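Local coordinates for protein DNA replication factor Cdt1 (Mus musculus, PDB 3A4C) that licenses DNA replication by cooperating with CDC6 and the origin recognition complex to load the MCM complex onto DNA in G1, here represented by its C-terminal domain, at residues V38-M43 against G54-H59. Numbering follows the deposited sequence.
Sequences VVCARM and GEMEKH
C40 directs its sulfur at the backbone of the other helix: SG lies 3.5 Å from CA of E57 and also touches the E57 N and the M56 carbonyl carbon, so the thiol rests on the main chain where the two residues join. CB of E57 covers the same sulfur at 3.7 Å, while the rest of that exposed glutamate runs on in an extended chain. One turn along, M43 meets M56 through its terminal methyl and its CB. The CE methyl of M43 sits 3.8 Å from SD of M56, and CB of M43 packs against CG of M56 at 4.0 Å, the two chains crossing at about a right angle. M56 gets there by leaving the backbone with CG anti to its N (chi1 -173°) and then folding at both chi2 and chi3, which lays CG and SD over the base of M43 and leaves the M56 CE methyl beside CB of M43 as well. No hydrogen bond joins the segments. The two helices, 36-45 and 53-66, cross steeply, their local axes 8.9 Å apart at 108°, and form the helix-turn-helix part of the winged helix fold, with the 33-35, 79-84, 71-76 antiparallel sheet as its strand component. Further out, L60, one turn beyond M56 on helix 53-66, touches V39, C40 and M43, extending the apolar seam, and T49 and L51 of the connecting loop pack on M56. On the flank of helix 53-66, H59 turns back and gives ND1-H to O of E55 at 2.7 Å, nearly straight, with the oxygen in the ring plane and ND1 about 40° above the carbonyl plane. H59 N reaches that oxygen from the opposite face. NE2 hydrogen-bonds to NH2 of R14 on helix 3-27.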
loop_
_atom_site.group_PDB
_atom_site.type_symbol
_atom_site.label_atom_id
_atom_site.label_comp_id
_atom_site.label_asym_id
_atom_site.label_seq_id
_atom_site.Cartn_x
_atom_site.Cartn_y
_atom_site.Cartn_z
ATOM N N VAL A 38 -5.381 -4.289 11.062
ATOM C CA VAL A 38 -4.549 -3.441 11.907
ATOM C C VAL A 38 -3.794 -2.414 11.079
ATOM O O VAL A 38 -3.740 -1.226 11.436
ATOM C CB VAL A 38 -3.562 -4.270 12.750
ATOM C CG1 VAL A 38 -2.475 -3.373 13.344
ATOM C CG2 VAL A 38 -4.311 -5.000 13.857
ATOM N N VAL A 39 -3.222 -2.867 9.968
ATOM C CA VAL A 39 -2.423 -1.980 9.126
ATOM C C VAL A 39 -3.290 -0.836 8.628
ATOM O O VAL A 39 -2.879 0.325 8.651
ATOM C CB VAL A 39 -1.832 -2.723 7.912
ATOM C CG1 VAL A 39 -1.200 -1.732 6.947
ATOM C CG2 VAL A 39 -0.816 -3.769 8.363
ATOM N N CYS A 40 -4.498 -1.162 8.181
ATOM C CA CYS A 40 -5.380 -0.134 7.628
ATOM C C CYS A 40 -5.774 0.871 8.697
ATOM O O CYS A 40 -5.847 2.069 8.429
ATOM C CB CYS A 40 -6.630 -0.751 7.003
ATOM S SG CYS A 40 -6.294 -1.575 5.435
ATOM N N ALA A 41 -6.046 0.378 9.900
ATOM C CA ALA A 41 -6.393 1.256 11.018
ATOM C C ALA A 41 -5.228 2.180 11.353
ATOM O O ALA A 41 -5.412 3.374 11.592
ATOM C CB ALA A 41 -6.794 0.434 12.235
ATOM N N ARG A 42 -4.020 1.639 11.352
ATOM C CA ARG A 42 -2.851 2.454 11.652
ATOM C C ARG A 42 -2.554 3.458 10.537
ATOM O O ARG A 42 -2.141 4.587 10.798
ATOM C CB ARG A 42 -1.641 1.562 11.915
ATOM C CG ARG A 42 -1.772 0.801 13.208
ATOM C CD ARG A 42 -0.519 0.035 13.556
ATOM N NE ARG A 42 -0.799 -0.900 14.644
ATOM C CZ ARG A 42 0.103 -1.702 15.195
ATOM N NH1 ARG A 42 1.360 -1.671 14.785
ATOM N NH2 ARG A 42 -0.257 -2.531 16.159
ATOM N N MET A 43 -2.766 3.047 9.292
ATOM C CA MET A 43 -2.492 3.932 8.171
ATOM C C MET A 43 -3.471 5.097 8.129
ATOM O O MET A 43 -3.070 6.239 7.967
ATOM C CB MET A 43 -2.527 3.161 6.855
ATOM C CG MET A 43 -1.284 2.292 6.659
ATOM S SD MET A 43 -1.288 1.484 5.067
ATOM C CE MET A 43 -0.859 2.863 3.988
ATOM N N GLY A 54 -11.701 0.642 4.844
ATOM C CA GLY A 54 -12.050 -0.198 3.704
ATOM C C GLY A 54 -11.429 0.301 2.411
ATOM O O GLY A 54 -10.917 -0.483 1.607
ATOM N N GLU A 55 -11.462 1.613 2.213
ATOM C CA GLU A 55 -10.844 2.220 1.041
ATOM C C GLU A 55 -9.329 2.126 1.120
ATOM O O GLU A 55 -8.669 1.958 0.109
ATOM C CB GLU A 55 -11.285 3.676 0.886
ATOM C CG GLU A 55 -12.748 3.829 0.511
ATOM C CD GLU A 55 -13.281 5.232 0.749
ATOM O OE1 GLU A 55 -14.351 5.566 0.197
ATOM O OE2 GLU A 55 -12.641 6.000 1.494
ATOM N N MET A 56 -8.785 2.246 2.325
ATOM C CA MET A 56 -7.352 2.054 2.538
ATOM C C MET A 56 -6.943 0.629 2.149
ATOM O O MET A 56 -5.918 0.424 1.493
ATOM C CB MET A 56 -6.988 2.354 3.997
ATOM C CG MET A 56 -5.494 2.346 4.297
ATOM S SD MET A 56 -4.571 3.579 3.349
ATOM C CE MET A 56 -5.049 5.097 4.185
ATOM N N GLU A 57 -7.744 -0.356 2.537
ATOM C CA GLU A 57 -7.432 -1.735 2.170
ATOM C C GLU A 57 -7.301 -1.857 0.664
ATOM O O GLU A 57 -6.398 -2.514 0.163
ATOM C CB GLU A 57 -8.498 -2.718 2.662
ATOM C CG GLU A 57 -8.197 -4.151 2.235
ATOM C CD GLU A 57 -9.140 -5.164 2.846
ATOM O OE1 GLU A 57 -8.654 -6.166 3.409
ATOM O OE2 GLU A 57 -10.363 -4.960 2.762
ATOM N N LYS A 58 -8.215 -1.223 -0.055
ATOM C CA LYS A 58 -8.177 -1.258 -1.510
ATOM C C LYS A 58 -6.849 -0.711 -2.049
ATOM O O LYS A 58 -6.272 -1.276 -2.973
ATOM C CB LYS A 58 -9.355 -0.477 -2.088
ATOM C CG LYS A 58 -10.705 -1.183 -1.943
ATOM C CD LYS A 58 -11.823 -0.293 -2.479
ATOM C CE LYS A 58 -13.198 -0.844 -2.130
ATOM N NZ LYS A 58 -13.407 -2.186 -2.736
ATOM N N HIS A 59 -6.361 0.377 -1.461
ATOM C CA HIS A 59 -5.087 0.963 -1.895
ATOM C C HIS A 59 -3.896 0.084 -1.561
ATOM O O HIS A 59 -2.926 0.033 -2.316
ATOM C CB HIS A 59 -4.884 2.348 -1.283
ATOM C CG HIS A 59 -5.788 3.387 -1.856
ATOM N ND1 HIS A 59 -7.144 3.406 -1.612
ATOM C CD2 HIS A 59 -5.536 4.433 -2.679
ATOM C CE1 HIS A 59 -7.688 4.424 -2.254
ATOM N NE2 HIS A 59 -6.734 5.061 -2.911
#